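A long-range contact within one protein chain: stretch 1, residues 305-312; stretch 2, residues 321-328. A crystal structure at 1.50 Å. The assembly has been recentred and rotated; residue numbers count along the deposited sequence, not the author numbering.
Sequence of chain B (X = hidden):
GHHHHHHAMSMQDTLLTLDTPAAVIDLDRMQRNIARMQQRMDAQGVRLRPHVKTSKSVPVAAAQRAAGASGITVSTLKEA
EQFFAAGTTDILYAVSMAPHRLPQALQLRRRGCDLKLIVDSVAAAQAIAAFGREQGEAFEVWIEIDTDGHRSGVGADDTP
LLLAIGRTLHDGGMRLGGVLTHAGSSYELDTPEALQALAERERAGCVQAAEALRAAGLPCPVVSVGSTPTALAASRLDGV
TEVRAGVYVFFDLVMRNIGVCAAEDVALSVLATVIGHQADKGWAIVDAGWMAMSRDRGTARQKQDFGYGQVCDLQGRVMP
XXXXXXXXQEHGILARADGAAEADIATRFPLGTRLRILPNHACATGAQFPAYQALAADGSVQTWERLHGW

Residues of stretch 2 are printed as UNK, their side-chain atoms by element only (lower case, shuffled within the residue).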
ATOM      1  N   ASP B 305     -11.191   6.746 -16.294  1.00 20.72           N
ATOM      2  CA  ASP B 305     -10.912   6.657 -14.836  1.00 19.66           C
ATOM      3  C   ASP B 305     -11.677   5.477 -14.268  1.00 17.80           C
ATOM      4  O   ASP B 305     -12.939   5.434 -14.399  1.00 23.70           O
ATOM      5  CB  ASP B 305     -11.366   7.984 -14.213  1.00 19.91           C
ATOM      6  CG  ASP B 305     -11.113   8.066 -12.723  1.00 21.95           C
ATOM      7  OD1 ASP B 305     -10.595   7.113 -12.132  1.00 22.62           O
ATOM      8  OD2 ASP B 305     -11.369   9.137 -12.177  1.00 25.19           O
ATOM      9  N   PHE B 306     -10.979   4.514 -13.678  1.00 17.07           N
ATOM     10  CA  PHE B 306     -11.637   3.320 -13.106  1.00 15.00           C
ATOM     11  C   PHE B 306     -11.768   3.431 -11.558  1.00 15.59           C
ATOM     12  O   PHE B 306     -12.004   2.388 -10.930  1.00 17.98           O
ATOM     13  CB  PHE B 306     -10.861   2.073 -13.509  1.00 17.83           C
ATOM     14  CG  PHE B 306     -11.021   1.730 -14.969  1.00 17.40           C
ATOM     15  CD1 PHE B 306     -12.153   0.984 -15.399  1.00 20.84           C
ATOM     16  CD2 PHE B 306     -10.043   2.073 -15.899  1.00 18.61           C
ATOM     17  CE1 PHE B 306     -12.250   0.581 -16.752  1.00 20.54           C
ATOM     18  CE2 PHE B 306     -10.155   1.703 -17.239  1.00 19.75           C
ATOM     19  CZ  PHE B 306     -11.263   0.970 -17.674  1.00 18.65           C
ATOM     20  N   GLY B 307     -11.589   4.600 -10.962  1.00 16.81           N
ATOM     21  CA  GLY B 307     -11.702   4.753  -9.482  1.00 16.46           C
ATOM     22  C   GLY B 307     -10.688   3.825  -8.855  1.00 16.14           C
ATOM     23  O   GLY B 307      -9.545   3.761  -9.345  1.00 15.97           O
ATOM     24  N   TYR B 308     -11.089   3.086  -7.803  1.00 14.84           N
ATOM     25  CA  TYR B 308     -10.227   2.136  -7.166  1.00 14.96           C
ATOM     26  C   TYR B 308     -10.320   0.732  -7.766  1.00 14.39           C
ATOM     27  O   TYR B 308      -9.758  -0.230  -7.214  1.00 16.28           O
ATOM     28  CB  TYR B 308     -10.502   2.096  -5.641  1.00 14.14           C
ATOM     29  CG  TYR B 308      -9.955   3.299  -4.962  1.00 13.68           C
ATOM     30  CD1 TYR B 308     -10.701   4.511  -4.772  1.00 15.97           C
ATOM     31  CD2 TYR B 308      -8.626   3.259  -4.433  1.00 15.06           C
ATOM     32  CE1 TYR B 308     -10.124   5.635  -4.157  1.00 16.70           C
ATOM     33  CE2 TYR B 308      -8.080   4.394  -3.848  1.00 17.18           C
ATOM     34  CZ  TYR B 308      -8.806   5.522  -3.674  1.00 15.91           C
ATOM     35  OH  TYR B 308      -8.259   6.599  -3.041  1.00 19.58           O
ATOM     36  N   GLY B 309     -10.982   0.594  -8.946  1.00 15.48           N
ATOM     37  CA  GLY B 309     -10.883  -0.662  -9.672  1.00 15.65           C
ATOM     38  C   GLY B 309     -12.147  -0.950 -10.460  1.00 16.22           C
ATOM     39  O   GLY B 309     -13.230  -0.481 -10.073  1.00 18.22           O
ATOM     40  N   GLN B 310     -11.979  -1.734 -11.511  1.00 15.88           N
ATOM     41  CA  GLN B 310     -13.122  -2.182 -12.329  1.00 15.64           C
ATOM     42  C   GLN B 310     -13.774  -3.415 -11.713  1.00 18.20           C
ATOM     43  O   GLN B 310     -13.129  -4.416 -11.469  1.00 18.34           O
ATOM     44  CB  GLN B 310     -12.635  -2.549 -13.744  1.00 18.41           C
ATOM     45  CG  GLN B 310     -13.715  -3.196 -14.631  1.00 17.34           C
ATOM     46  CD  GLN B 310     -14.883  -2.258 -14.840  1.00 18.71           C
ATOM     47  OE1 GLN B 310     -14.710  -1.106 -15.257  1.00 23.03           O
ATOM     48  NE2 GLN B 310     -16.142  -2.754 -14.557  1.00 21.66           N
ATOM     49  N   VAL B 311     -15.109  -3.365 -11.542  1.00 19.02           N
ATOM     50  CA  VAL B 311     -15.826  -4.525 -10.941  1.00 20.20           C
ATOM     51  C   VAL B 311     -15.993  -5.636 -11.997  1.00 17.17           C
ATOM     52  O   VAL B 311     -16.428  -5.311 -13.194  1.00 20.87           O
ATOM     53  CB  VAL B 311     -17.198  -4.047 -10.485  1.00 18.56           C
ATOM     54  CG1 VAL B 311     -18.067  -5.248 -10.057  1.00 20.69           C
ATOM     55  CG2 VAL B 311     -17.044  -3.036  -9.352  1.00 19.97           C
ATOM     56  N   CYS B 312     -15.759  -6.884 -11.636  1.00 18.42           N
ATOM     57  CA  CYS B 312     -16.027  -8.040 -12.461  1.00 21.54           C
ATOM     58  C   CYS B 312     -16.856  -8.980 -11.613  1.00 22.11           C
ATOM     59  O   CYS B 312     -16.849  -8.909 -10.344  1.00 20.11           O
ATOM     60  CB  CYS B 312     -14.719  -8.789 -12.783  1.00 20.55           C
ATOM     61  SG  CYS B 312     -13.548  -7.748 -13.661  1.00 23.97           S
ATOM     62  N   UNK B 321     -19.407  -0.299 -16.492  1.00 27.81           N
ATOM     63  CA  UNK B 321     -20.041   0.803 -15.764  1.00 26.81           C
ATOM     64  C   UNK B 321     -20.065   0.769 -14.257  1.00 27.86           C
ATOM     65  O   UNK B 321     -20.443   1.788 -13.660  1.00 30.07           O
ATOM     66  N   UNK B 322     -19.632  -0.355 -13.630  1.00 22.99           N
ATOM     67  CA  UNK B 322     -19.462  -0.373 -12.156  1.00 22.47           C
ATOM     68  C   UNK B 322     -18.011  -0.367 -11.797  1.00 18.73           C
ATOM     69  O   UNK B 322     -17.234  -1.191 -12.346  1.00 20.75           O
ATOM     70  c   UNK B 322     -22.430  -0.667 -10.910  1.00 23.95           C
ATOM     71  c   UNK B 322     -21.675  -1.555 -11.690  1.00 22.93           C
ATOM     72  c   UNK B 322     -23.827  -0.619 -11.007  1.00 27.76           C
ATOM     73  c   UNK B 322     -22.289  -2.281 -12.665  1.00 30.83           C
ATOM     74  c   UNK B 322     -23.681  -2.256 -12.818  1.00 32.12           C
ATOM     75  c   UNK B 322     -24.444  -1.400 -12.010  1.00 37.55           C
ATOM     76  c   UNK B 322     -20.138  -1.615 -11.568  1.00 24.58           C
ATOM     77  N   UNK B 323     -17.650   0.576 -10.927  1.00 19.23           N
ATOM     78  CA  UNK B 323     -16.262   0.598 -10.450  1.00 17.46           C
ATOM     79  C   UNK B 323     -16.276   0.864  -8.955  1.00 18.38           C
ATOM     80  O   UNK B 323     -17.344   1.166  -8.401  1.00 19.35           O
ATOM     81  c   UNK B 323     -15.447   1.764 -11.152  1.00 18.07           C
ATOM     82  c   UNK B 323     -16.017   3.169 -10.788  1.00 19.48           C
ATOM     83  c   UNK B 323     -15.384   1.562 -12.675  1.00 18.70           C
ATOM     84  N   UNK B 324     -15.138   0.785  -8.256  1.00 15.74           N
ATOM     85  CA  UNK B 324     -15.105   1.261  -6.875  1.00 15.68           C
ATOM     86  C   UNK B 324     -14.889   2.781  -6.987  1.00 17.42           C
ATOM     87  O   UNK B 324     -13.784   3.285  -7.325  1.00 19.18           O
ATOM     88  c   UNK B 324     -15.472  -1.283  -5.447  1.00 21.11           C
ATOM     89  c   UNK B 324     -12.931  -1.430  -4.996  1.00 17.78           C
ATOM     90  c   UNK B 324     -14.057  -0.928  -5.996  1.00 15.76           C
ATOM     91  c   UNK B 324     -13.943   0.593  -6.148  1.00 16.62           C
ATOM     92  N   UNK B 325     -15.927   3.552  -6.688  1.00 16.83           N
ATOM     93  CA  UNK B 325     -15.838   4.981  -6.853  1.00 16.58           C
ATOM     94  C   UNK B 325     -15.127   5.641  -5.637  1.00 17.26           C
ATOM     95  O   UNK B 325     -14.707   6.807  -5.725  1.00 21.01           O
ATOM     96  o   UNK B 325     -18.046   5.221  -5.940  1.00 20.99           O
ATOM     97  c   UNK B 325     -17.234   5.615  -7.061  1.00 19.29           C
ATOM     98  c   UNK B 325     -17.871   5.163  -8.382  1.00 22.70           C
ATOM     99  N   UNK B 326     -15.041   4.925  -4.502  1.00 18.71           N
ATOM    100  CA  UNK B 326     -14.327   5.493  -3.348  1.00 17.96           C
ATOM    101  C   UNK B 326     -13.806   4.320  -2.519  1.00 16.83           C
ATOM    102  O   UNK B 326     -14.192   3.154  -2.758  1.00 16.87           O
ATOM    103  N   UNK B 327     -12.912   4.662  -1.613  1.00 17.23           N
ATOM    104  CA  UNK B 327     -12.351   3.609  -0.735  1.00 15.58           C
ATOM    105  C   UNK B 327     -11.882   4.221   0.548  1.00 14.86           C
ATOM    106  O   UNK B 327     -11.235   5.302   0.579  1.00 16.94           O
ATOM    107  c   UNK B 327     -11.158   2.937  -1.469  1.00 17.47           C
ATOM    108  N   UNK B 328     -12.205   3.548   1.668  1.00 15.36           N
ATOM    109  CA  UNK B 328     -11.552   3.796   2.916  1.00 15.16           C
ATOM    110  C   UNK B 328     -10.675   2.558   3.227  1.00 13.17           C
ATOM    111  O   UNK B 328     -10.537   1.698   2.366  1.00 13.66           O
ATOM    112  c   UNK B 328     -12.560   4.127   4.037  1.00 17.18           C
ATOM    113  c   UNK B 328     -13.204   5.535   3.887  1.00 20.75           C
ATOM    114  o   UNK B 328     -14.090   5.816   4.616  1.00 25.03           O
ATOM    115  n   UNK B 328     -12.710   6.400   3.019  1.00 20.79           N
TER
HETATM  116  O   HOH W   1     -16.604   0.152 -16.562  1.00 38.16           O

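Position 321 has no side-chain atoms, so it is Gly 321. Its phi of 82° and psi of -7° would jam a CB against the preceding carbonyl oxygen, which by itself calls for glycine. The chain turns a corner here, and one water ties it to stretch 1, donating to Gln 310 OE1 at 2.6 Å and accepting from Gly 321 N at 2.8 Å.

Position 322 carries seven carbons, one followed by a ring of six, with no oxygen; its CB packs 4.0 Å from Val 311 CB, while the ring leads away from stretch 1. This is Phe 322. The backbone does the pairing, Phe 322 O accepting from Val 311 N at 3.1 Å. The amide of Gln 310 reaches forward along its own strand, NE2 donating to Val 311 O at 2.9 Å.

At position 323 one carbon carries two more, a fork directly at CB, and that CB lies 3.5 Å from Phe 306 O: this is Val 323. It faces Gln 310 in an antiparallel non-hydrogen-bonded pair, CA to CA 4.6 Å, with both side chains on the same face of the sheet. Val 323 CG1 reaches 4.3 Å from Phe 306 CD1, so the valine fills space beside both the turn and the glutamine.

Position 324 has four carbons forked at the second, and its CB meets Tyr 308 CB at 3.8 Å, which marks it as Leu 324. Its backbone is bonded twice: Leu 324 N donates to Gly 309 O at 2.9 Å, and Leu 324 O accepts from Tyr 308 N at 2.7 Å. The same oxygen sits 3.3 Å from Gly 307 CA in a CA-H...O contact. An ideal CB on Gly 307 would fall 2.1 Å from Leu 324 O, a clash, so this close approach depends on a bare CA.

At position 325, one carbon bears an oxygen and a carbon, and the side chain points away from stretch 1, which gives Thr 325. Its hydroxyl is hydrogen-bonded elsewhere in the structure.

Position 326 again lacks side-chain atoms, and its backbone C lies 3.8 Å from Tyr 308 CD1: Gly 326. Here a CB would have room, so this contact does not explain the glycine.

At position 327 a single carbon, CB, stands over one face of the Tyr 308 ring, 3.7 Å from the centroid of its six atoms and 12° off the normal, a CH-pi contact: Ala 327.

Position 328 has two carbons, the second carrying one oxygen and one nitrogen, and makes no contact with stretch 1, hence Asn 328. Its ND2 donates to Ala 327 O at 3.1 Å.

The contact joins a type II' turn, Phe 306 to Gly 309, to a strand. Gly 309 N closes the turn on Phe 306 O at 2.9 Å, and three backbone hydrogen bonds set the register. The rule to read is economical: glycine where Leu 324 O must come close, apolar carbon beside the paired backbones, and a methyl over the tyrosine ring.

Stretch 2, residues 321-328: GFVLTGAN
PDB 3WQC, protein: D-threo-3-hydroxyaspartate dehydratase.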